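Local coordinates for YncI copper-binding domain-containing protein (Nocardia farcinica, PDB 3ESM) that is of unknown function but has an immunoglobulin-like fold, belongs to the YcnI-like family and may bind copper, at residues 5-10 with 20-25; 47-52 with 87-92. The protein carries 2 engineered substitutions. One frame throughout, in Å; residues are numbered along the deposited sequence.

Contact 1. Residues 5-10 with 20-25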
# COMPACT_ATOMS: atom_id res chain seq x y z
N VAL A 5 -15.03 -0.59 5.66
CA VAL A 5 -14.42 0.69 6.02
C VAL A 5 -15.52 1.73 6.01
O VAL A 5 -16.28 1.84 5.05
CB VAL A 5 -13.33 1.12 5.02
CG1 VAL A 5 -12.92 2.55 5.31
CG2 VAL A 5 -12.16 0.16 5.11
N THR A 6 -15.62 2.51 7.07
CA THR A 6 -16.64 3.54 7.07
C THR A 6 -16.02 4.92 7.04
O THR A 6 -14.86 5.07 7.42
CB THR A 6 -17.58 3.42 8.26
OG1 THR A 6 -16.85 3.58 9.49
CG2 THR A 6 -18.27 2.07 8.23
N ALA A 7 -16.80 5.90 6.58
CA ALA A 7 -16.38 7.29 6.57
C ALA A 7 -17.39 8.03 7.42
O ALA A 7 -18.60 7.82 7.28
CB ALA A 7 -16.36 7.85 5.16
N ASP A 8 -16.92 8.87 8.32
CA ASP A 8 -17.82 9.65 9.15
C ASP A 8 -17.37 11.10 9.18
O ASP A 8 -16.19 11.39 9.35
CB ASP A 8 -17.87 9.09 10.57
CG ASP A 8 -19.14 9.48 11.31
OD1 ASP A 8 -20.21 8.91 10.99
OD2 ASP A 8 -19.07 10.35 12.20
N ALA A 9 -18.34 12.00 9.03
CA ALA A 9 -18.08 13.42 9.04
C ALA A 9 -19.44 14.11 9.20
O ALA A 9 -20.06 14.50 8.21
CB ALA A 9 -17.42 13.83 7.76
N PRO A 10 -19.92 14.22 10.44
CA PRO A 10 -21.28 14.74 10.71
C PRO A 10 -21.55 16.10 10.05
O PRO A 10 -22.58 16.27 9.39
CB PRO A 10 -21.31 14.85 12.24
CG PRO A 10 -20.40 13.73 12.69
CD PRO A 10 -19.24 13.80 11.68
N VAL A 20 -12.81 14.20 8.42
CA VAL A 20 -13.35 12.91 7.99
C VAL A 20 -12.61 11.79 8.68
O VAL A 20 -11.38 11.77 8.66
CB VAL A 20 -13.22 12.74 6.46
CG1 VAL A 20 -13.78 11.38 5.98
CG2 VAL A 20 -13.95 13.87 5.78
N THR A 21 -13.35 10.90 9.31
CA THR A 21 -12.75 9.80 10.06
C THR A 21 -13.04 8.52 9.31
O THR A 21 -14.20 8.21 9.05
CB THR A 21 -13.37 9.69 11.46
OG1 THR A 21 -12.97 10.81 12.27
CG2 THR A 21 -12.95 8.37 12.14
N PHE A 22 -11.98 7.79 8.94
CA PHE A 22 -12.12 6.48 8.28
C PHE A 22 -11.88 5.41 9.32
O PHE A 22 -10.81 5.37 9.91
CB PHE A 22 -11.13 6.33 7.12
CG PHE A 22 -11.37 7.30 6.02
CD1 PHE A 22 -12.36 7.05 5.08
CD2 PHE A 22 -10.65 8.47 5.95
CE1 PHE A 22 -12.62 7.97 4.07
CE2 PHE A 22 -10.89 9.42 4.93
CZ PHE A 22 -11.89 9.17 4.01
N ARG A 23 -12.89 4.57 9.57
CA ARG A 23 -12.74 3.52 10.57
C ARG A 23 -12.56 2.23 9.80
O ARG A 23 -13.44 1.83 9.03
CB ARG A 23 -13.95 3.44 11.48
CG ARG A 23 -13.77 2.48 12.64
CD ARG A 23 -14.93 2.58 13.63
NE ARG A 23 -14.61 1.86 14.85
CZ ARG A 23 -15.19 0.74 15.23
NH1 ARG A 23 -16.14 0.21 14.47
NH2 ARG A 23 -14.83 0.14 16.37
N VAL A 24 -11.42 1.59 10.01
CA VAL A 24 -11.00 0.44 9.22
C VAL A 24 -10.91 -0.84 10.04
O VAL A 24 -10.17 -0.88 11.04
CB VAL A 24 -9.60 0.72 8.68
CG1 VAL A 24 -9.07 -0.48 7.85
CG2 VAL A 24 -9.62 2.05 7.87
N PRO A 25 -11.61 -1.90 9.60
CA PRO A 25 -11.57 -3.17 10.34
C PRO A 25 -10.43 -4.03 9.85
O PRO A 25 -10.20 -4.09 8.67
CB PRO A 25 -12.85 -3.85 9.91
CG PRO A 25 -13.02 -3.41 8.45
CD PRO A 25 -12.56 -1.96 8.47
O HOH W 1 -15.76 6.02 10.19
O HOH W 2 -14.63 12.90 11.85

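Contact 2. Residues 47-52 with 87-92. Engineered in segment 47-52: Met51 (natural residue Leu).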
# COMPACT_ATOMS: atom_id res chain seq x y z
N ARG A 47 -5.19 17.87 5.84
CA ARG A 47 -4.24 17.82 6.95
C ARG A 47 -4.62 16.63 7.78
O ARG A 47 -5.79 16.46 8.13
CB ARG A 47 -4.40 19.07 7.85
CG ARG A 47 -3.97 20.39 7.24
CD ARG A 47 -4.67 21.61 7.88
NE ARG A 47 -4.72 21.57 9.34
CZ ARG A 47 -3.93 22.28 10.14
NH1 ARG A 47 -3.02 23.11 9.62
NH2 ARG A 47 -4.04 22.18 11.47
N THR A 48 -3.64 15.80 8.13
CA THR A 48 -3.88 14.70 9.03
C THR A 48 -3.61 15.11 10.46
O THR A 48 -3.00 16.15 10.74
CB THR A 48 -2.97 13.49 8.71
OG1 THR A 48 -1.60 13.91 8.72
CG2 THR A 48 -3.32 12.93 7.33
N GLU A 49 -4.08 14.31 11.40
CA GLU A 49 -3.70 14.62 12.76
C GLU A 49 -2.72 13.60 13.27
O GLU A 49 -2.70 12.45 12.80
CB GLU A 49 -4.90 14.74 13.66
CG GLU A 49 -5.77 13.55 13.71
CD GLU A 49 -7.03 13.84 14.49
OE1 GLU A 49 -7.40 12.99 15.35
OE2 GLU A 49 -7.64 14.91 14.25
N PRO A 50 -1.89 14.02 14.21
CA PRO A 50 -0.78 13.22 14.70
C PRO A 50 -1.33 11.91 15.22
O PRO A 50 -2.36 11.89 15.89
CB PRO A 50 -0.22 14.08 15.85
CG PRO A 50 -0.67 15.48 15.50
CD PRO A 50 -2.03 15.29 14.95
N MET A 51 -0.67 10.83 14.83
CA MET A 51 -1.10 9.48 15.16
C MET A 51 0.17 8.76 15.63
O MET A 51 0.94 8.31 14.78
CB MET A 51 -1.63 8.86 13.84
CG MET A 51 -2.33 7.53 13.91
SD MET A 51 -3.16 7.10 12.32
CE MET A 51 -3.71 5.46 12.73
N PRO A 52 0.40 8.65 16.96
CA PRO A 52 1.63 8.02 17.40
C PRO A 52 1.81 6.64 16.76
O PRO A 52 0.85 5.84 16.71
CB PRO A 52 1.46 7.92 18.93
CG PRO A 52 0.57 9.10 19.23
CD PRO A 52 -0.44 9.06 18.10
N ARG A 87 -9.11 4.16 13.64
CA ARG A 87 -9.54 5.38 12.97
C ARG A 87 -8.36 6.13 12.34
O ARG A 87 -7.27 6.23 12.92
CB ARG A 87 -10.26 6.32 13.94
CG ARG A 87 -11.57 5.80 14.50
CD ARG A 87 -12.09 6.80 15.55
NE ARG A 87 -10.99 7.19 16.45
CZ ARG A 87 -10.41 8.39 16.47
NH1 ARG A 87 -10.84 9.36 15.66
NH2 ARG A 87 -9.41 8.64 17.32
N PHE A 88 -8.57 6.62 11.13
CA PHE A 88 -7.57 7.40 10.41
C PHE A 88 -8.31 8.69 10.08
O PHE A 88 -9.37 8.65 9.42
CB PHE A 88 -7.19 6.66 9.13
CG PHE A 88 -6.47 5.37 9.36
CD1 PHE A 88 -5.09 5.35 9.49
CD2 PHE A 88 -7.18 4.18 9.46
CE1 PHE A 88 -4.42 4.15 9.70
CE2 PHE A 88 -6.51 2.98 9.67
CZ PHE A 88 -5.14 2.98 9.80
N VAL A 89 -7.73 9.82 10.46
CA VAL A 89 -8.49 11.08 10.42
C VAL A 89 -7.80 12.12 9.54
O VAL A 89 -6.58 12.37 9.64
CB VAL A 89 -8.64 11.68 11.83
CG1 VAL A 89 -9.34 13.02 11.73
CG2 VAL A 89 -9.38 10.71 12.74
N VAL A 90 -8.57 12.69 8.62
CA VAL A 90 -8.00 13.72 7.77
C VAL A 90 -9.00 14.88 7.64
O VAL A 90 -10.19 14.64 7.46
CB VAL A 90 -7.61 13.15 6.38
CG1 VAL A 90 -8.84 12.61 5.61
CG2 VAL A 90 -6.78 14.16 5.54
N SER A 91 -8.51 16.10 7.75
CA SER A 91 -9.36 17.27 7.62
C SER A 91 -9.20 17.82 6.22
O SER A 91 -8.10 18.18 5.82
CB SER A 91 -8.93 18.33 8.62
OG SER A 91 -9.60 19.55 8.37
N ILE A 92 -10.31 17.89 5.47
CA ILE A 92 -10.19 18.27 4.07
C ILE A 92 -11.27 19.27 3.67
O ILE A 92 -12.35 19.34 4.28
CB ILE A 92 -10.34 17.04 3.15
CG1 ILE A 92 -11.72 16.38 3.33
CG2 ILE A 92 -9.22 16.06 3.44
CD1 ILE A 92 -12.01 15.14 2.42
O HOH W 3 -4.37 11.60 10.75

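Contact 1. Residues 5-10 with 20-25
Thr6 and Asp8 pair with Arg23 and Thr21 across the first hairpin of this immunoglobulin-like domain, giving a small worked example of a sheet edge with two unlike faces. Each couple is an antiparallel hydrogen-bonded pair gripped by two backbone bonds, the straightest being Thr21 N to Asp8 O at 2.9 Å (171° at the hydrogen). Between them sits the non-hydrogen-bonded pair Ala7 and Phe22, both on the interior face. There Ala7 CB lies 3.9 Å from Phe22 CE1, meeting the ring obliquely, and Val20 CG2 touches Ala9 CB at 4.0 Å. Farther along, Val5 CG2 rests 4.2 Å from Val24 CG1, the two side chains lying side by side, while the Val5 side chain crosses that of Pro25 at about a right angle. Phe103 closes on Phe22 edge-to-face, and Leu135 packs on both alanines.

The face bearing Thr6, Asp8, Thr21 and Arg23 is looser and wet. Thr6 OG1, placed between the backbone N and carbonyl carbon (chi1 61°), comes within 3.5 Å of Arg23 CB and also bonds a water at 2.8 Å; that water donates to Thr21 O. A second water bonds Thr21 OG1 at 2.7 Å. The extended arm of Arg23 leads away and forms a cation-pi contact with Phe85. The chemistry thus divides by face: apolar contacts dominate the interior side, while hydroxyls and water add polar bonds on the other.

Contact 2. Residues 47-52 with 87-92
The outer edge of a four-stranded antiparallel sheet in an immunoglobulin-like domain is where strand 45-48 pairs with strand 85-93, and it illustrates how side chains and water can continue a contact after strand pairing stops. Arg47 and Ser91 make the hydrogen-bonded pair: Arg47 N donates to Ser91 O, and Ser91 N returns a nearly straight bond to Arg47 O (2.8 Å, 176°). Next comes the non-hydrogen-bonded pair of Thr48 and Val90, whose CG2 methyls approach to 4.1 Å on the inner face, where Trp71 packs against both residues.

Beyond Thr48 the chains separate, and one water joins them by donating to Glu49 O at 2.8 Å and to Val89 O at 2.6 Å. The Glu49 side chain spans the same interval. Its CG sits between the backbone N and carbonyl carbon (chi1 57°), and the extended remainder lays the carboxylate against the valine, OE2 lying 3.6 Å from Val89 CG1. OE1 stays 5.0 Å from Arg87 NH1, a separation at which the opposite charges may attract weakly, without direct contact.

Met51, an engineered substitution, extends its chain to Phe88 in one of its two deposited conformers. In that copy CE comes 3.4 Å from Phe88 CE1, and SD lies 4.8 Å from the ring centroid in an oblique Met-aromatic contact. Trp54 meets the same phenylalanine edge-to-face. The chemistry of the edge therefore changes from direct backbone bonding at Arg47 to a water bridge at Glu49, whose side chain packs on Val89.

Overall arrangement
Contacts 1 and 2 share one antiparallel sheet, with strand order 6-8, 18-25, 85-93, 45-48, so each joins an outermost strand to one of two central neighbours. Their centres lie about 11 Å apart. The central strands are linked by probable hydrogen bonds from Phe22 N to Phe88 O and from Val20 N to Val90 O, both 2.8 Å. On the inner face Val24 CG2 packs 3.6 Å from Phe88 CD2; on the other face Thr21 OG1 lies 3.6 Å from Val89 CG2. A sulfate, probably from the crystallisation liquor, lies about 4 Å from the Arg47 side chain in contact 2. Together they show two edge strands flanking a directly bonded central pair.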